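Local coordinates for protein copper-containing nitrite reductase (Hyphomicrobium denitrificans 1NES1, PDB 6TFO) that probably reduces nitrite to nitric oxide with electrons from a cytochrome c, using copper ions as cofactors in a homotrimeric enzyme with a tethered cupredoxin domain, at residues A28-T33 and L60-G65; V68-I73 and F103-S108; I169-V174 and W189-K194; I221-F226 and H262-S267. All blocks are in the same frame, centred on the assembly; numbering follows the deposited sequence.

Contact 1 of 4, residues A28-T33 and L60-G65; sequences APVVFT and LVVHEG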
loop_
_atom_site.group_PDB
_atom_site.type_symbol
_atom_site.label_atom_id
_atom_site.label_comp_id
_atom_site.label_asym_id
_atom_site.label_seq_id
_atom_site.Cartn_x
_atom_site.Cartn_y
_atom_site.Cartn_z
ATOM N N ALA C 28 5.992 23.435 -33.604
ATOM C CA ALA C 28 5.389 22.477 -32.642
ATOM C C ALA C 28 6.464 21.714 -31.872
ATOM O O ALA C 28 7.172 20.920 -32.487
ATOM C CB ALA C 28 4.533 21.502 -33.415
ATOM N N PRO C 29 6.629 21.897 -30.536
ATOM C CA PRO C 29 7.813 21.375 -29.860
ATOM C C PRO C 29 7.768 19.842 -29.768
ATOM O O PRO C 29 6.709 19.307 -29.522
ATOM C CB PRO C 29 7.781 22.041 -28.475
ATOM C CG PRO C 29 6.302 22.324 -28.234
ATOM C CD PRO C 29 5.721 22.601 -29.613
ATOM N N VAL C 30 8.910 19.174 -29.977
ATOM C CA VAL C 30 9.112 17.738 -29.613
ATOM C C VAL C 30 9.301 17.681 -28.096
ATOM O O VAL C 30 10.256 18.332 -27.593
ATOM C CB VAL C 30 10.317 17.152 -30.350
ATOM C CG1 VAL C 30 10.527 15.688 -29.996
ATOM C CG2 VAL C 30 10.171 17.363 -31.845
ATOM N N VAL C 31 8.414 16.983 -27.385
ATOM C CA VAL C 31 8.449 16.942 -25.889
ATOM C C VAL C 31 8.939 15.565 -25.389
ATOM O O VAL C 31 8.551 14.517 -25.933
ATOM C CB VAL C 31 7.121 17.375 -25.230
ATOM C CG1 VAL C 31 6.298 18.252 -26.150
ATOM C CG2 VAL C 31 6.312 16.208 -24.702
ATOM N N PHE C 32 9.785 15.612 -24.368
ATOM C CA PHE C 32 10.312 14.460 -23.598
ATOM C C PHE C 32 10.101 14.766 -22.112
ATOM O O PHE C 32 10.475 15.886 -21.677
ATOM C CB PHE C 32 11.797 14.252 -23.914
ATOM C CG PHE C 32 12.096 13.990 -25.367
ATOM C CD1 PHE C 32 11.759 12.781 -25.962
ATOM C CD2 PHE C 32 12.730 14.948 -26.146
ATOM C CE1 PHE C 32 12.063 12.528 -27.294
ATOM C CE2 PHE C 32 13.007 14.705 -27.482
ATOM C CZ PHE C 32 12.656 13.500 -28.055
ATOM N N THR C 33 9.531 13.816 -21.377
ATOM C CA THR C 33 9.415 13.867 -19.893
ATOM C C THR C 33 10.431 12.894 -19.257
ATOM O O THR C 33 10.464 11.701 -19.638
ATOM C CB THR C 33 7.963 13.603 -19.472
ATOM O OG1 THR C 33 7.133 14.491 -20.222
ATOM C CG2 THR C 33 7.729 13.837 -18.000
ATOM N N LEU C 60 17.208 10.662 -26.656
ATOM C CA LEU C 60 16.200 11.637 -27.137
ATOM C C LEU C 60 16.513 11.957 -28.602
ATOM O O LEU C 60 17.476 12.720 -28.868
ATOM C CB LEU C 60 16.285 12.866 -26.229
ATOM C CG LEU C 60 16.173 12.583 -24.735
ATOM C CD1 LEU C 60 16.062 13.874 -23.947
ATOM C CD2 LEU C 60 14.996 11.674 -24.402
ATOM N N VAL C 61 15.779 11.331 -29.528
ATOM C CA VAL C 61 16.009 11.520 -30.994
ATOM C C VAL C 61 15.156 12.695 -31.483
ATOM O O VAL C 61 13.913 12.647 -31.361
ATOM C CB VAL C 61 15.735 10.246 -31.809
ATOM C CG1 VAL C 61 15.771 10.533 -33.304
ATOM C CG2 VAL C 61 16.707 9.135 -31.451
ATOM N N VAL C 62 15.832 13.703 -32.012
ATOM C CA VAL C 62 15.226 14.957 -32.539
ATOM C C VAL C 62 15.847 15.236 -33.906
ATOM O O VAL C 62 16.981 14.799 -34.141
ATOM C CB VAL C 62 15.387 16.151 -31.579
ATOM C CG1 VAL C 62 14.876 15.830 -30.186
ATOM C CG2 VAL C 62 16.808 16.685 -31.520
ATOM N N HIS C 63 15.102 15.904 -34.788
ATOM C CA HIS C 63 15.549 16.253 -36.160
ATOM C C HIS C 63 16.031 17.710 -36.162
ATOM O O HIS C 63 15.460 18.535 -35.420
ATOM C CB HIS C 63 14.441 15.914 -37.155
ATOM C CG HIS C 63 14.241 14.447 -37.352
ATOM N ND1 HIS C 63 14.760 13.765 -38.433
ATOM C CD2 HIS C 63 13.588 13.527 -36.608
ATOM C CE1 HIS C 63 14.430 12.489 -38.348
ATOM N NE2 HIS C 63 13.704 12.321 -37.242
ATOM N N GLU C 64 17.093 17.986 -36.918
ATOM C CA GLU C 64 17.723 19.326 -37.059
ATOM C C GLU C 64 16.639 20.404 -37.150
ATOM O O GLU C 64 15.694 20.230 -37.918
ATOM C CB GLU C 64 18.615 19.354 -38.303
ATOM C CG GLU C 64 19.373 20.659 -38.482
ATOM C CD GLU C 64 20.611 20.550 -39.347
ATOM O OE1 GLU C 64 20.565 19.750 -40.321
ATOM O OE2 GLU C 64 21.628 21.212 -39.016
ATOM N N GLY C 65 16.769 21.470 -36.370
ATOM C CA GLY C 65 15.868 22.632 -36.424
ATOM C C GLY C 65 14.578 22.431 -35.639
ATOM O O GLY C 65 13.816 23.405 -35.551
#
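Phe32 reaches across to Leu60, Val61 and Val62, its ring filling the space between two strands that belong to different sheets of a cupredoxin sandwich. Its CG stands anti to the carbonyl carbon (chi1 -59°), which sends it toward Leu60. Starting at the root, CB passes Leu60 CD2, and both CG and CD1 lie 3.8 Å from that same methyl. Along the other flank, over the same face, Phe32 CD2 meets Leu60 CD1 at 4.1 Å. Leu60 CB sits over the middle of the face in a CH-pi contact, 4.0 Å from the centroid of the Phe32 ring and 13° off its normal. Further out the partners change from face to edge: CE2 touches Val62 CG1 at 3.5 Å, and the tip, CZ, comes to 3.6 Å from Val61 O, both partners lying near the ring plane. Val30 CG1 approaches Val62 CG1 more loosely, at 4.4 Å. The segments run nearly antiparallel (170°), axes 8.9 Å apart, without backbone pairing; side chains and the Val61 carbonyl make the contact. Strand 30-39 is paired with strand 67-73 on its own sheet, while Leu60 and Val62 also pack on Leu131 of strand 128-134 in the facing sheet.

Contact 2 of 4, residues V68-I73 and F103-S108; sequences VQINLI and FSFIAS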
loop_
_atom_site.group_PDB
_atom_site.type_symbol
_atom_site.label_atom_id
_atom_site.label_comp_id
_atom_site.label_asym_id
_atom_site.label_seq_id
_atom_site.Cartn_x
_atom_site.Cartn_y
_atom_site.Cartn_z
ATOM N N VAL C 68 12.787 21.656 -28.963
ATOM C CA VAL C 68 12.804 20.533 -27.988
ATOM C C VAL C 68 12.364 21.077 -26.633
ATOM O O VAL C 68 12.905 22.098 -26.195
ATOM C CB VAL C 68 14.191 19.878 -27.949
ATOM C CG1 VAL C 68 14.244 18.720 -26.969
ATOM C CG2 VAL C 68 14.610 19.421 -29.339
ATOM N N GLN C 69 11.349 20.443 -26.055
ATOM C CA GLN C 69 10.876 20.697 -24.676
ATOM C C GLN C 69 11.208 19.448 -23.855
ATOM O O GLN C 69 10.808 18.343 -24.260
ATOM C CB GLN C 69 9.377 20.985 -24.655
ATOM C CG GLN C 69 8.856 21.347 -23.274
ATOM C CD GLN C 69 7.369 21.607 -23.259
ATOM O OE1 GLN C 69 6.792 22.202 -24.176
ATOM N NE2 GLN C 69 6.739 21.190 -22.173
ATOM N N ILE C 70 11.963 19.621 -22.775
ATOM C CA ILE C 70 12.298 18.540 -21.810
ATOM C C ILE C 70 11.655 18.929 -20.488
ATOM O O ILE C 70 12.000 20.009 -19.963
ATOM C CB ILE C 70 13.817 18.353 -21.690
ATOM C CG1 ILE C 70 14.414 17.740 -22.960
ATOM C CG2 ILE C 70 14.136 17.524 -20.464
ATOM C CD1 ILE C 70 15.915 17.928 -23.090
ATOM N N ASN C 71 10.728 18.102 -20.006
ATOM C CA ASN C 71 10.101 18.237 -18.663
ATOM C C ASN C 71 10.859 17.349 -17.669
ATOM O O ASN C 71 10.783 16.104 -17.817
ATOM C CB ASN C 71 8.630 17.839 -18.707
ATOM C CG ASN C 71 7.875 18.551 -19.806
ATOM O OD1 ASN C 71 7.961 19.772 -19.942
ATOM N ND2 ASN C 71 7.150 17.784 -20.608
ATOM N N LEU C 72 11.579 17.940 -16.712
ATOM C CA LEU C 72 12.254 17.170 -15.630
ATOM C C LEU C 72 11.341 17.108 -14.406
ATOM O O LEU C 72 10.933 18.174 -13.929
ATOM C CB LEU C 72 13.591 17.808 -15.250
ATOM C CG LEU C 72 14.421 17.010 -14.243
ATOM C CD1 LEU C 72 14.719 15.615 -14.775
ATOM C CD2 LEU C 72 15.710 17.734 -13.904
ATOM N N ILE C 73 11.075 15.893 -13.916
ATOM C CA ILE C 73 10.273 15.626 -12.690
ATOM C C ILE C 73 11.137 14.811 -11.722
ATOM O O ILE C 73 11.635 13.725 -12.115
ATOM C CB ILE C 73 8.972 14.893 -13.045
ATOM C CG1 ILE C 73 8.247 15.594 -14.195
ATOM C CG2 ILE C 73 8.097 14.730 -11.808
ATOM C CD1 ILE C 73 6.970 14.918 -14.627
ATOM N N PHE C 103 12.292 23.114 -19.740
ATOM C CA PHE C 103 13.200 23.990 -20.516
ATOM C C PHE C 103 13.074 23.592 -21.988
ATOM O O PHE C 103 12.593 22.469 -22.301
ATOM C CB PHE C 103 14.630 23.930 -19.968
ATOM C CG PHE C 103 15.410 22.649 -20.182
ATOM C CD1 PHE C 103 15.221 21.557 -19.348
ATOM C CD2 PHE C 103 16.377 22.550 -21.178
ATOM C CE1 PHE C 103 15.949 20.388 -19.539
ATOM C CE2 PHE C 103 17.110 21.387 -21.354
ATOM C CZ PHE C 103 16.894 20.308 -20.539
ATOM N N SER C 104 13.425 24.511 -22.884
ATOM C CA SER C 104 13.368 24.250 -24.340
ATOM C C SER C 104 14.539 24.931 -25.041
ATOM O O SER C 104 15.237 25.750 -24.428
ATOM C CB SER C 104 12.067 24.697 -24.900
ATOM O OG SER C 104 11.891 26.066 -24.597
ATOM N N PHE C 105 14.718 24.577 -26.301
ATOM C CA PHE C 105 15.826 25.057 -27.147
ATOM C C PHE C 105 15.529 24.563 -28.558
ATOM O O PHE C 105 14.656 23.664 -28.700
ATOM C CB PHE C 105 17.167 24.543 -26.609
ATOM C CG PHE C 105 17.310 23.038 -26.614
ATOM C CD1 PHE C 105 16.889 22.280 -25.533
ATOM C CD2 PHE C 105 17.877 22.381 -27.699
ATOM C CE1 PHE C 105 17.007 20.898 -25.551
ATOM C CE2 PHE C 105 17.996 20.998 -27.722
ATOM C CZ PHE C 105 17.558 20.257 -26.647
ATOM N N ILE C 106 16.225 25.135 -29.539
ATOM C CA ILE C 106 16.139 24.718 -30.961
ATOM C C ILE C 106 17.295 23.769 -31.233
ATOM O O ILE C 106 18.435 24.187 -31.015
ATOM C CB ILE C 106 16.161 25.945 -31.896
ATOM C CG1 ILE C 106 15.082 26.967 -31.515
ATOM C CG2 ILE C 106 16.034 25.491 -33.343
ATOM C CD1 ILE C 106 14.795 27.994 -32.578
ATOM N N ALA C 107 16.996 22.563 -31.715
ATOM C CA ALA C 107 18.005 21.542 -32.074
ATOM C C ALA C 107 18.682 21.950 -33.391
ATOM O O ALA C 107 18.444 21.293 -34.418
ATOM C CB ALA C 107 17.348 20.181 -32.147
ATOM N N SER C 108 19.494 23.006 -33.341
ATOM C CA SER C 108 20.111 23.683 -34.506
ATOM C C SER C 108 21.350 22.939 -35.013
ATOM O O SER C 108 21.671 23.105 -36.201
ATOM C CB SER C 108 20.428 25.106 -34.176
ATOM O OG SER C 108 21.021 25.215 -32.900
#
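Phe103 and Phe105 both turn their CG between the backbone N and the carbonyl carbon (chi1 70° and 62°), toward the neighbouring strand, and their rings lie alongside Ile70 and Val68 on the same face of the sheet. Val68 CB lies over one face of the Phe105 ring, offset toward the rim, in a CH-pi contact, with CZ of Phe105 3.6 Å from Val68 CB. Ile70 rests against Phe103, its CG2 3.5 Å from Phe103 CE1, and its CD1 extends to the edge of the Phe105 ring, 4.0 Å from CE1. Val68 CG2 also meets Ala107 CB at 4.0 Å. Beneath these side chains the strands form an antiparallel ladder. Val68 N donates to Phe105 O at 2.8 Å, almost straight, and Ile70 N and Phe103 N each donate to the other residue's carbonyl oxygen. Gln69 and Ser104, a non-hydrogen-bonded pair, occupy the other face; there Ser104 OG is hydrogen-bonded to Pro266 O of the second subunit, and Gln69 packs on Tyr318 of that subunit. The sheet edge is therefore chemically two-sided. The aromatic and aliphatic groups share the domain interior with Val62 and Leu60 of the opposite sheet, where dispersion and CH-pi contacts carry the packing, whereas the Gln69 and Ser104 face meets the second subunit through one hydrogen bond and packing, and Phe103 also touches Met220 of that subunit.

Contact 3 of 4, residues I169-V174 and W189-K194; sequences IDLETV and WTFNGK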
loop_
_atom_site.group_PDB
_atom_site.type_symbol
_atom_site.label_atom_id
_atom_site.label_comp_id
_atom_site.label_asym_id
_atom_site.label_seq_id
_atom_site.Cartn_x
_atom_site.Cartn_y
_atom_site.Cartn_z
ATOM N N ILE C 169 -31.793 15.827 -45.501
ATOM C CA ILE C 169 -30.437 15.600 -44.929
ATOM C C ILE C 169 -30.324 14.111 -44.570
ATOM O O ILE C 169 -31.261 13.566 -43.899
ATOM C CB ILE C 169 -30.185 16.552 -43.735
ATOM C CG1 ILE C 169 -30.271 18.025 -44.162
ATOM C CG2 ILE C 169 -28.853 16.235 -43.063
ATOM C CD1 ILE C 169 -30.049 19.030 -43.052
ATOM N N ASP C 170 -29.230 13.482 -45.001
ATOM C CA ASP C 170 -28.907 12.066 -44.689
ATOM C C ASP C 170 -27.704 12.007 -43.752
ATOM O O ASP C 170 -26.632 12.440 -44.172
ATOM C CB ASP C 170 -28.658 11.279 -45.973
ATOM C CG ASP C 170 -29.965 11.051 -46.696
ATOM O OD1 ASP C 170 -30.809 10.309 -46.156
ATOM O OD2 ASP C 170 -30.166 11.696 -47.734
ATOM N N LEU C 171 -27.905 11.484 -42.541
ATOM C CA LEU C 171 -26.832 11.161 -41.565
ATOM C C LEU C 171 -26.761 9.645 -41.363
ATOM O O LEU C 171 -27.837 8.997 -41.278
ATOM C CB LEU C 171 -27.128 11.862 -40.238
ATOM C CG LEU C 171 -27.014 13.383 -40.253
ATOM C CD1 LEU C 171 -27.484 13.950 -38.918
ATOM C CD2 LEU C 171 -25.594 13.837 -40.599
ATOM N N GLU C 172 -25.538 9.115 -41.276
ATOM C CA GLU C 172 -25.252 7.704 -40.913
ATOM C C GLU C 172 -24.365 7.670 -39.663
ATOM O O GLU C 172 -23.272 8.293 -39.677
ATOM C CB GLU C 172 -24.580 6.966 -42.071
ATOM C CG GLU C 172 -24.598 5.457 -41.898
ATOM C CD GLU C 172 -23.754 4.659 -42.878
ATOM O OE1 GLU C 172 -23.919 3.420 -42.900
ATOM O OE2 GLU C 172 -22.908 5.265 -43.589
ATOM N N THR C 173 -24.811 6.960 -38.623
ATOM C CA THR C 173 -24.054 6.773 -37.361
ATOM C C THR C 173 -23.166 5.539 -37.546
ATOM O O THR C 173 -23.715 4.454 -37.806
ATOM C CB THR C 173 -24.999 6.772 -36.153
ATOM O OG1 THR C 173 -25.927 5.696 -36.242
ATOM C CG2 THR C 173 -25.772 8.071 -36.047
ATOM N N VAL C 174 -21.850 5.747 -37.490
ATOM C CA VAL C 174 -20.800 4.721 -37.740
ATOM C C VAL C 174 -19.860 4.651 -36.531
ATOM O O VAL C 174 -19.310 5.711 -36.154
ATOM C CB VAL C 174 -20.011 5.041 -39.015
ATOM C CG1 VAL C 174 -18.847 4.084 -39.206
ATOM C CG2 VAL C 174 -20.916 5.061 -40.237
ATOM N N TRP C 189 -17.245 6.900 -32.186
ATOM C CA TRP C 189 -18.641 6.932 -32.682
ATOM C C TRP C 189 -18.857 8.263 -33.415
ATOM O O TRP C 189 -18.519 9.313 -32.844
ATOM C CB TRP C 189 -19.642 6.741 -31.534
ATOM C CG TRP C 189 -19.414 5.517 -30.710
ATOM C CD1 TRP C 189 -18.656 4.438 -31.043
ATOM C CD2 TRP C 189 -20.006 5.219 -29.433
ATOM N NE1 TRP C 189 -18.706 3.508 -30.044
ATOM C CE2 TRP C 189 -19.518 3.958 -29.037
ATOM C CE3 TRP C 189 -20.874 5.893 -28.575
ATOM C CZ2 TRP C 189 -19.881 3.361 -27.832
ATOM C CZ3 TRP C 189 -21.242 5.298 -27.387
ATOM C CH2 TRP C 189 -20.751 4.047 -27.023
ATOM N N THR C 190 -19.396 8.224 -34.634
ATOM C CA THR C 190 -19.429 9.398 -35.544
ATOM C C THR C 190 -20.750 9.490 -36.307
ATOM O O THR C 190 -21.470 8.480 -36.439
ATOM C CB THR C 190 -18.296 9.326 -36.570
ATOM O OG1 THR C 190 -18.587 8.248 -37.458
ATOM C CG2 THR C 190 -16.943 9.143 -35.921
ATOM N N PHE C 191 -21.013 10.695 -36.817
ATOM C CA PHE C 191 -21.901 10.939 -37.977
ATOM C C PHE C 191 -20.998 10.889 -39.220
ATOM O O PHE C 191 -20.070 11.714 -39.323
ATOM C CB PHE C 191 -22.650 12.252 -37.758
ATOM C CG PHE C 191 -23.549 12.303 -36.543
ATOM C CD1 PHE C 191 -24.772 11.670 -36.536
ATOM C CD2 PHE C 191 -23.205 13.059 -35.442
ATOM C CE1 PHE C 191 -25.623 11.776 -35.445
ATOM C CE2 PHE C 191 -24.045 13.172 -34.348
ATOM C CZ PHE C 191 -25.264 12.540 -34.353
ATOM N N ASN C 192 -21.186 9.863 -40.061
ATOM C CA ASN C 192 -20.582 9.751 -41.413
ATOM C C ASN C 192 -19.067 9.577 -41.307
ATOM O O ASN C 192 -18.350 10.013 -42.219
ATOM C CB ASN C 192 -21.018 10.935 -42.280
ATOM C CG ASN C 192 -22.485 10.820 -42.623
ATOM O OD1 ASN C 192 -23.351 11.029 -41.779
ATOM N ND2 ASN C 192 -22.769 10.366 -43.830
ATOM N N GLY C 193 -18.607 8.901 -40.256
ATOM C CA GLY C 193 -17.226 8.382 -40.155
ATOM C C GLY C 193 -16.186 9.463 -39.920
ATOM O O GLY C 193 -15.002 9.166 -40.175
ATOM N N LYS C 194 -16.583 10.659 -39.456
ATOM C CA LYS C 194 -15.643 11.788 -39.215
ATOM C C LYS C 194 -16.087 12.632 -38.011
ATOM O O LYS C 194 -17.257 12.549 -37.597
ATOM C CB LYS C 194 -15.500 12.611 -40.495
ATOM C CG LYS C 194 -14.290 12.269 -41.343
ATOM C CD LYS C 194 -14.579 12.197 -42.826
ATOM C CE LYS C 194 -13.363 12.493 -43.691
ATOM N NZ LYS C 194 -12.089 12.038 -43.065
#
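The two strands of a beta hairpin, 166-181 and 184-191, meet here within a cupredoxin domain, and Glu172 faces Asn192 where the second strand leaves the sheet in a type I' turn from Phe191 to Lys194. Asn192 and Gly193 take the left-handed backbone conformation at the two middle positions, a sequence well suited to this turn. Asn192 grips Glu172 twice. Its N donates to Glu172 O at 2.6 Å, while its OD1 accepts from Glu172 N at 2.9 Å in a nearly straight bond (174°), with the donor standing above the amide's carbonyl plane. CG of Asn192 is anti to the carbonyl carbon (chi1 -70°), which turns it back toward Glu172, and OD1 also brushes Leu171 CD2 at 3.8 Å. An alanine here would probably leave Glu172 N without its acceptor and, since the left-handed backbone suits it less, loosen the turn. Just before the turn, in the paired strands, Thr173 and Phe191 lie side by side on one face, Thr173 CG2 being 3.8 Å from both CD1 and CE1 of the ring. Thr173 OG1 is hydrogen-bonded to Asn214 OD1, and its side chain touches His222 and Met276, copper ligands of the domain; Phe191 also meets Tyr261. Val174 and Thr190 share the other face, and Val174 N donates to Thr190 O. The oxygen of Val174 takes two donors from one residue: Thr190 N and the hydroxyl Thr190 OG1, each at 2.9 Å from Val174 O, and that hydroxyl accepts in turn a weak bond from Gly193 N.

Contact 4 of 4, residues I221-F226 and H262-S267; sequences IHSVDF and HCATPS. With CU (copper (II) ion), chain J; CU (copper (II) ion), chain K.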
loop_
_atom_site.group_PDB
_atom_site.type_symbol
_atom_site.label_atom_id
_atom_site.label_comp_id
_atom_site.label_asym_id
_atom_site.label_seq_id
_atom_site.Cartn_x
_atom_site.Cartn_y
_atom_site.Cartn_z
ATOM N N ILE C 221 -27.433 1.789 -30.082
ATOM C CA ILE C 221 -28.478 2.732 -30.567
ATOM C C ILE C 221 -27.805 4.106 -30.744
ATOM O O ILE C 221 -26.929 4.455 -29.941
ATOM C CB ILE C 221 -29.673 2.745 -29.580
ATOM C CG1 ILE C 221 -30.382 1.385 -29.490
ATOM C CG2 ILE C 221 -30.651 3.860 -29.925
ATOM C CD1 ILE C 221 -31.344 1.250 -28.321
ATOM N N HIS C 222 -28.141 4.840 -31.799
ATOM C CA HIS C 222 -27.721 6.255 -31.994
ATOM C C HIS C 222 -28.932 7.136 -32.317
ATOM O O HIS C 222 -30.002 6.602 -32.693
ATOM C CB HIS C 222 -26.639 6.353 -33.071
ATOM C CG HIS C 222 -25.387 5.680 -32.647
ATOM N ND1 HIS C 222 -24.583 6.210 -31.680
ATOM C CD2 HIS C 222 -24.841 4.502 -33.006
ATOM C CE1 HIS C 222 -23.571 5.400 -31.475
ATOM N NE2 HIS C 222 -23.702 4.346 -32.288
ATOM N N SER C 223 -28.751 8.446 -32.182
ATOM C CA SER C 223 -29.823 9.456 -32.294
ATOM C C SER C 223 -29.210 10.803 -32.699
ATOM O O SER C 223 -27.988 10.860 -32.938
ATOM C CB SER C 223 -30.573 9.545 -30.990
ATOM O OG SER C 223 -29.708 9.996 -29.955
ATOM N N VAL C 224 -30.033 11.847 -32.787
ATOM C CA VAL C 224 -29.522 13.231 -32.975
ATOM C C VAL C 224 -30.490 14.217 -32.329
ATOM O O VAL C 224 -31.713 14.050 -32.473
ATOM C CB VAL C 224 -29.267 13.541 -34.453
ATOM C CG1 VAL C 224 -30.527 13.416 -35.279
ATOM C CG2 VAL C 224 -28.637 14.906 -34.629
ATOM N N ASP C 225 -29.914 15.152 -31.578
ATOM C CA ASP C 225 -30.533 16.374 -31.019
ATOM C C ASP C 225 -29.849 17.516 -31.762
ATOM O O ASP C 225 -28.603 17.560 -31.722
ATOM C CB ASP C 225 -30.340 16.401 -29.498
ATOM C CG ASP C 225 -30.566 17.727 -28.790
ATOM O OD1 ASP C 225 -31.000 18.669 -29.458
ATOM O OD2 ASP C 225 -30.292 17.799 -27.557
ATOM N N PHE C 226 -30.623 18.318 -32.504
ATOM C CA PHE C 226 -30.183 19.604 -33.112
ATOM C C PHE C 226 -30.619 20.765 -32.212
ATOM O O PHE C 226 -31.836 20.879 -31.912
ATOM C CB PHE C 226 -30.819 19.830 -34.481
ATOM C CG PHE C 226 -30.614 18.722 -35.471
ATOM C CD1 PHE C 226 -29.484 18.692 -36.264
ATOM C CD2 PHE C 226 -31.571 17.737 -35.624
ATOM C CE1 PHE C 226 -29.315 17.704 -37.211
ATOM C CE2 PHE C 226 -31.386 16.730 -36.553
ATOM C CZ PHE C 226 -30.262 16.717 -37.344
ATOM N N HIS C 262 -25.715 16.867 -31.783
ATOM C CA HIS C 262 -24.998 15.741 -31.116
ATOM C C HIS C 262 -25.949 14.552 -30.994
ATOM O O HIS C 262 -27.179 14.765 -30.989
ATOM C CB HIS C 262 -24.408 16.158 -29.756
ATOM C CG HIS C 262 -25.386 16.696 -28.760
ATOM N ND1 HIS C 262 -26.266 15.881 -28.057
ATOM C CD2 HIS C 262 -25.607 17.961 -28.320
ATOM C CE1 HIS C 262 -27.009 16.617 -27.249
ATOM N NE2 HIS C 262 -26.624 17.914 -27.398
ATOM N N CYS C 263 -25.392 13.355 -30.870
ATOM C CA CYS C 263 -26.149 12.148 -30.451
ATOM C C CYS C 263 -26.782 12.403 -29.071
ATOM O O CYS C 263 -26.190 13.137 -28.266
ATOM C CB CYS C 263 -25.237 10.931 -30.437
ATOM S SG CYS C 263 -26.116 9.390 -30.087
ATOM N N ALA C 264 -27.977 11.868 -28.832
ATOM C CA ALA C 264 -28.715 12.009 -27.556
ATOM C C ALA C 264 -29.270 10.645 -27.145
ATOM O O ALA C 264 -30.427 10.601 -26.723
ATOM C CB ALA C 264 -29.804 13.028 -27.694
ATOM N N THR C 265 -28.465 9.588 -27.324
ATOM C CA THR C 265 -28.676 8.213 -26.784
ATOM C C THR C 265 -27.826 8.063 -25.519
ATOM O O THR C 265 -26.628 8.355 -25.530
ATOM C CB THR C 265 -28.379 7.151 -27.859
ATOM O OG1 THR C 265 -29.252 7.388 -28.964
ATOM C CG2 THR C 265 -28.564 5.731 -27.358
ATOM N N PRO C 266 -28.396 7.616 -24.379
ATOM C CA PRO C 266 -27.611 7.500 -23.145
ATOM C C PRO C 266 -26.477 6.474 -23.280
ATOM O O PRO C 266 -26.651 5.488 -23.995
ATOM C CB PRO C 266 -28.638 7.024 -22.107
ATOM C CG PRO C 266 -30.009 7.276 -22.731
ATOM C CD PRO C 266 -29.793 7.177 -24.221
ATOM N N SER C 267 -25.299 6.683 -22.654
ATOM C CA SER C 267 -24.857 7.902 -21.991
ATOM C C SER C 267 -24.538 8.941 -23.060
ATOM O O SER C 267 -23.660 8.687 -23.932
ATOM C CB SER C 267 -23.642 7.635 -21.120
ATOM O OG SER C 267 -23.090 8.820 -20.564
HETATM CU CU CU J . -24.679 7.856 -30.487
HETATM CU CU CU K . -27.519 19.442 -26.519
HETATM O O HOH W 1 -29.028 18.772 -25.260
#
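Asp225 and His262 form an antiparallel hydrogen-bonded pair, Asp225 N reaching His262 O at 2.8 Å and His262 N returning to Asp225 O. The bridge includes the first residue of the His262-Cys263 link of copper nitrite reductases, whose adjacent ligands serve different coppers. His222 ND1 and Cys263 SG bind the type 1 copper, completed by His271 and Met276; His222 NE2 hydrogen-bonds to Glu175 OE1. His262 NE2 binds the second copper with a water, His227, and His419 of the third subunit. Cys263 SG is anti to its backbone N (chi1 -175°) and lies at the edge of the His222 ring; Ser223 N donates a weak bond to SG at 3.5 Å. Ser223 OG joins the loops, accepting from Ala264 N and donating to Thr265 OG1, both at 2.8 Å; Thr265 OG1 also pairs with Gln240. An alanine in place of Ser223 would probably leave Ala264 N without this acceptor and Thr265 OG1 without the serine hydroxyl, holding the loop after Cys263 less firmly. His262 ND1 donates to Cys263 O at 2.8 Å in the ring plane, fixing the imidazole's rotation. The water on the His262 copper lies 2.1 Å from that metal and donates to Asp225 OD2 at 2.8 Å.

In the fold
The contacts form two pairs on opposite sides of the chain's centre. Contacts 1 and 2, centres 7 Å apart in the tethered cupredoxin domain, are linked within one sheet by Phe32 O and Asn71 N, 2.8 Å apart; the Phe103 side chain is about 12 Å from a copper. Contacts 3 and 4, centres 12 Å apart, meet beside the type 1 copper: contact 4 carries two of its ligands and contact 3 packs against them, Thr173 OG1 lying 3.3 Å from His222 CB. Contact 4 also reaches the second copper through His262, a site completed by His419 of the third subunit. In the trimer, segment 103-108 abuts segment 262-267 of a neighbouring subunit, which itself carries copper ligands.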